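Local coordinates for SGNH hydrolase-type esterase domain-containing protein (Slackia heliotrinireducens DSM 20476, PDB 4S1P) that is probably an esterase or lipase-like acyl hydrolase of the SGNH family, although its natural substrate is not known, at residues A16-L27 with S173-M184. Sequence-based numbering, arbitrary orientation. Where two conformers were deposited one is given.
Sequences ANHMPDMLAELL and SRLAALVLAETM
Ala177 is the knob at the centre of this helix pair: its methyl sits among Met19, Met22, Leu23 and Leu26, and so small a side chain lets the backbones close to 5.1 Å between the CA atoms of Leu23 and Ala177. Helices 19-27 and 173-184 run in roughly the same direction, their axes crossing at -40°. The tight part lies on the buried side, where knobs-into-holes packing continues with Met19 and Leu23. Met19, present as selenomethionine and flexible, curls among Ser173, Ala176, Ala177 and Leu180, bringing CE 3.6 Å from Leu180 CD1 as the two side chains cross nearly at right angles. Leu23 has CG anti to its own N (chi1 -180°), which swings its branches inward: CD1 lies 3.9 Å from Ala181 CB, and CD2 meets Met184 CE. Farther along, Leu27 CD2 rests on Ala181.

The other flank faces solvent, with fewer neighbours locking side chains in. Leu26 CD1 lies 3.9 Å from Leu178 CD2, while Met22, likewise selenomethionine, lays CE against the backbone of Ser173 and Arg174.

Polar atoms join Asn17, just before helix 19-27, to Ser173. Asn17 ND2 donates a nearly straight bond (172°) to Ser173 OG, 2.9 Å away and almost in the amide plane; it also binds Pro168 O. The buried hydroxyl shares a water with Ala16 O and bonds weakly to Ser169 O. Ala16 lies near a probable Ser12-His167-Asp164 triad.

As fits the SGNH α/β fold, the pair packs on the parallel sheet: Leu23 and Leu27 touch strand 4-10, Leu180 strand 144-147, Met19 and Met184 strand 100-105.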
loop_
_atom_site.group_PDB
_atom_site.type_symbol
_atom_site.label_atom_id
_atom_site.label_comp_id
_atom_site.label_asym_id
_atom_site.label_seq_id
_atom_site.Cartn_x
_atom_site.Cartn_y
_atom_site.Cartn_z
ATOM N N ALA A 16 -8.860 -3.058 -5.695
ATOM C CA ALA A 16 -9.536 -2.640 -6.938
ATOM C C ALA A 16 -8.967 -3.351 -8.166
ATOM O O ALA A 16 -7.755 -3.625 -8.271
ATOM C CB ALA A 16 -9.450 -1.103 -7.119
ATOM N N ASN A 17 -9.876 -3.614 -9.117
ATOM C CA ASN A 17 -9.485 -4.133 -10.425
ATOM C C ASN A 17 -8.723 -5.442 -10.392
ATOM O O ASN A 17 -7.866 -5.689 -11.247
ATOM C CB ASN A 17 -8.701 -3.093 -11.208
ATOM C CG ASN A 17 -9.439 -1.785 -11.318
ATOM O OD1 ASN A 17 -10.569 -1.758 -11.821
ATOM N ND2 ASN A 17 -8.826 -0.701 -10.847
ATOM N N HIS A 18 -9.049 -6.278 -9.398
ATOM C CA HIS A 18 -8.413 -7.561 -9.222
ATOM C C HIS A 18 -6.896 -7.480 -9.189
ATOM O O HIS A 18 -6.183 -8.389 -9.603
ATOM C CB HIS A 18 -8.837 -8.488 -10.352
ATOM C CG HIS A 18 -10.320 -8.733 -10.387
ATOM N ND1 HIS A 18 -10.934 -9.688 -9.605
ATOM C CD2 HIS A 18 -11.308 -8.094 -11.046
ATOM C CE1 HIS A 18 -12.237 -9.660 -9.824
ATOM N NE2 HIS A 18 -12.488 -8.700 -10.696
HETATM N N MSE A 19 -6.398 -6.401 -8.614
HETATM C CA MSE A 19 -4.958 -6.227 -8.595
HETATM C C MSE A 19 -4.197 -7.350 -7.857
HETATM O O MSE A 19 -3.183 -7.786 -8.337
HETATM C CB MSE A 19 -4.601 -4.843 -8.078
HETATM C CG MSE A 19 -3.132 -4.520 -8.264
HETATM SE SE MSE A 19 -1.953 -5.143 -6.807
HETATM C CE MSE A 19 -2.118 -3.550 -5.700
ATOM N N PRO A 20 -4.699 -7.837 -6.699
ATOM C CA PRO A 20 -3.981 -8.928 -6.030
ATOM C C PRO A 20 -3.863 -10.167 -6.923
ATOM O O PRO A 20 -2.835 -10.829 -6.899
ATOM C CB PRO A 20 -4.799 -9.158 -4.773
ATOM C CG PRO A 20 -5.374 -7.799 -4.491
ATOM C CD PRO A 20 -5.781 -7.312 -5.860
ATOM N N ASP A 21 -4.926 -10.469 -7.674
ATOM C CA ASP A 21 -4.915 -11.594 -8.619
ATOM C C ASP A 21 -3.849 -11.367 -9.718
ATOM O O ASP A 21 -3.144 -12.292 -10.127
ATOM C CB ASP A 21 -6.289 -11.717 -9.283
ATOM C CG ASP A 21 -7.348 -12.372 -8.412
ATOM O OD1 ASP A 21 -7.052 -12.969 -7.364
ATOM O OD2 ASP A 21 -8.527 -12.341 -8.843
HETATM N N MSE A 22 -3.738 -10.133 -10.191
HETATM C CA MSE A 22 -2.729 -9.777 -11.185
HETATM C C MSE A 22 -1.344 -9.980 -10.618
HETATM O O MSE A 22 -0.453 -10.550 -11.246
HETATM C CB MSE A 22 -2.859 -8.347 -11.723
HETATM C CG MSE A 22 -4.127 -8.139 -12.512
HETATM SE SE MSE A 22 -4.148 -6.478 -13.580
HETATM C CE MSE A 22 -4.450 -5.301 -12.122
ATOM N N LEU A 23 -1.125 -9.513 -9.385
ATOM C CA LEU A 23 0.175 -9.681 -8.780
ATOM C C LEU A 23 0.513 -11.174 -8.584
ATOM O O LEU A 23 1.657 -11.594 -8.829
ATOM C CB LEU A 23 0.175 -8.951 -7.464
ATOM C CG LEU A 23 1.458 -8.978 -6.639
ATOM C CD1 LEU A 23 2.598 -8.386 -7.447
ATOM C CD2 LEU A 23 1.261 -8.217 -5.342
ATOM N N ALA A 24 -0.469 -11.953 -8.154
ATOM C CA ALA A 24 -0.300 -13.375 -7.951
ATOM C C ALA A 24 0.132 -14.065 -9.251
ATOM O O ALA A 24 1.011 -14.938 -9.261
ATOM C CB ALA A 24 -1.568 -14.002 -7.462
ATOM N N GLU A 25 -0.512 -13.683 -10.354
ATOM C CA GLU A 25 -0.180 -14.342 -11.621
ATOM C C GLU A 25 1.179 -13.870 -12.143
ATOM O O GLU A 25 1.942 -14.667 -12.705
ATOM C CB GLU A 25 -1.318 -14.097 -12.624
ATOM C CG GLU A 25 -1.418 -15.154 -13.683
ATOM C CD GLU A 25 -2.745 -15.101 -14.452
ATOM O OE1 GLU A 25 -3.723 -15.802 -14.026
ATOM O OE2 GLU A 25 -2.777 -14.359 -15.457
ATOM N N LEU A 26 1.522 -12.592 -11.947
ATOM C CA LEU A 26 2.830 -12.072 -12.327
ATOM C C LEU A 26 3.988 -12.780 -11.621
ATOM O O LEU A 26 5.035 -13.012 -12.220
ATOM C CB LEU A 26 2.946 -10.575 -12.065
ATOM C CG LEU A 26 2.174 -9.658 -13.001
ATOM C CD1 LEU A 26 2.124 -8.244 -12.452
ATOM C CD2 LEU A 26 2.811 -9.612 -14.383
ATOM N N LEU A 27 3.786 -13.103 -10.342
ATOM C CA LEU A 27 4.851 -13.651 -9.525
ATOM C C LEU A 27 4.737 -15.179 -9.313
ATOM O O LEU A 27 5.562 -15.762 -8.602
ATOM C CB LEU A 27 4.860 -12.935 -8.170
ATOM C CG LEU A 27 5.350 -11.497 -8.178
ATOM C CD1 LEU A 27 5.165 -10.867 -6.800
ATOM C CD2 LEU A 27 6.819 -11.352 -8.599
ATOM N N SER A 173 -4.140 0.185 -11.745
ATOM C CA SER A 173 -3.943 -1.027 -10.956
ATOM C C SER A 173 -2.914 -1.969 -11.561
ATOM O O SER A 173 -2.138 -2.605 -10.855
ATOM C CB SER A 173 -5.242 -1.751 -10.734
ATOM O OG SER A 173 -6.119 -0.953 -9.949
ATOM N N ARG A 174 -2.935 -2.083 -12.885
ATOM C CA ARG A 174 -1.948 -2.905 -13.558
ATOM C C ARG A 174 -0.540 -2.376 -13.318
ATOM O O ARG A 174 0.398 -3.131 -13.043
ATOM C CB ARG A 174 -2.273 -3.007 -15.038
ATOM C CG ARG A 174 -1.282 -3.876 -15.794
ATOM C CD ARG A 174 -1.719 -4.057 -17.230
ATOM N NE ARG A 174 -0.723 -4.837 -17.958
ATOM C CZ ARG A 174 0.362 -4.338 -18.546
ATOM N NH1 ARG A 174 0.625 -3.025 -18.529
ATOM N NH2 ARG A 174 1.192 -5.168 -19.169
ATOM N N LEU A 175 -0.401 -1.053 -13.352
ATOM C CA LEU A 175 0.841 -0.435 -13.088
ATOM C C LEU A 175 1.297 -0.718 -11.643
ATOM O O LEU A 175 2.445 -1.089 -11.397
ATOM C CB LEU A 175 0.711 1.059 -13.299
ATOM C CG LEU A 175 1.970 1.852 -13.010
ATOM C CD1 LEU A 175 3.160 1.374 -13.848
ATOM C CD2 LEU A 175 1.689 3.320 -13.254
ATOM N N ALA A 176 0.387 -0.598 -10.698
ATOM C CA ALA A 176 0.752 -0.940 -9.307
ATOM C C ALA A 176 1.217 -2.385 -9.176
ATOM O O ALA A 176 2.190 -2.651 -8.508
ATOM C CB ALA A 176 -0.417 -0.695 -8.416
ATOM N N ALA A 177 0.506 -3.307 -9.813
ATOM C CA ALA A 177 0.905 -4.712 -9.790
ATOM C C ALA A 177 2.293 -4.903 -10.375
ATOM O O ALA A 177 3.085 -5.668 -9.844
ATOM C CB ALA A 177 -0.099 -5.579 -10.523
ATOM N N LEU A 178 2.578 -4.235 -11.488
ATOM C CA LEU A 178 3.896 -4.374 -12.129
ATOM C C LEU A 178 5.012 -3.815 -11.248
ATOM O O LEU A 178 6.087 -4.415 -11.112
ATOM C CB LEU A 178 3.915 -3.697 -13.505
ATOM C CG LEU A 178 3.085 -4.370 -14.586
ATOM C CD1 LEU A 178 2.954 -3.390 -15.735
ATOM C CD2 LEU A 178 3.677 -5.702 -15.019
ATOM N N VAL A 179 4.743 -2.687 -10.592
ATOM C CA VAL A 179 5.724 -2.117 -9.692
ATOM C C VAL A 179 5.979 -3.034 -8.473
ATOM O O VAL A 179 7.103 -3.271 -8.051
ATOM C CB VAL A 179 5.271 -0.701 -9.247
ATOM C CG1 VAL A 179 6.199 -0.140 -8.194
ATOM C CG2 VAL A 179 5.222 0.272 -10.438
ATOM N N LEU A 180 4.896 -3.521 -7.886
ATOM C CA LEU A 180 5.004 -4.436 -6.761
ATOM C C LEU A 180 5.743 -5.715 -7.170
ATOM O O LEU A 180 6.601 -6.189 -6.434
ATOM C CB LEU A 180 3.627 -4.763 -6.163
ATOM C CG LEU A 180 3.006 -3.652 -5.333
ATOM C CD1 LEU A 180 1.484 -3.781 -5.293
ATOM C CD2 LEU A 180 3.593 -3.624 -3.937
ATOM N N ALA A 181 5.421 -6.254 -8.344
ATOM C CA ALA A 181 6.090 -7.458 -8.831
ATOM C C ALA A 181 7.597 -7.227 -9.023
ATOM O O ALA A 181 8.413 -8.082 -8.705
ATOM C CB ALA A 181 5.439 -7.918 -10.125
ATOM N N GLU A 182 7.967 -6.068 -9.554
ATOM C CA GLU A 182 9.374 -5.720 -9.723
ATOM C C GLU A 182 10.095 -5.644 -8.387
ATOM O O GLU A 182 11.231 -6.137 -8.229
ATOM C CB GLU A 182 9.561 -4.406 -10.507
ATOM C CG GLU A 182 11.025 -4.021 -10.657
ATOM C CD GLU A 182 11.330 -3.336 -11.972
ATOM O OE1 GLU A 182 12.460 -3.518 -12.480
ATOM O OE2 GLU A 182 10.450 -2.631 -12.506
ATOM N N THR A 183 9.411 -5.055 -7.419
ATOM C CA THR A 183 9.966 -4.901 -6.088
ATOM C C THR A 183 10.233 -6.272 -5.405
ATOM O O THR A 183 11.284 -6.469 -4.757
ATOM C CB THR A 183 9.026 -4.002 -5.237
ATOM O OG1 THR A 183 8.859 -2.728 -5.867
ATOM C CG2 THR A 183 9.572 -3.772 -3.854
HETATM N N MSE A 184 9.321 -7.214 -5.577
HETATM C CA MSE A 184 9.419 -8.537 -4.944
HETATM C C MSE A 184 10.056 -9.629 -5.806
HETATM O O MSE A 184 10.237 -10.764 -5.352
HETATM C CB MSE A 184 8.028 -8.969 -4.507
HETATM C CG MSE A 184 7.613 -8.150 -3.282
HETATM SE SE MSE A 184 5.842 -8.654 -2.655
HETATM C CE MSE A 184 4.838 -7.545 -3.873
HETATM O O HOH W 1 -5.765 -1.735 -7.348
#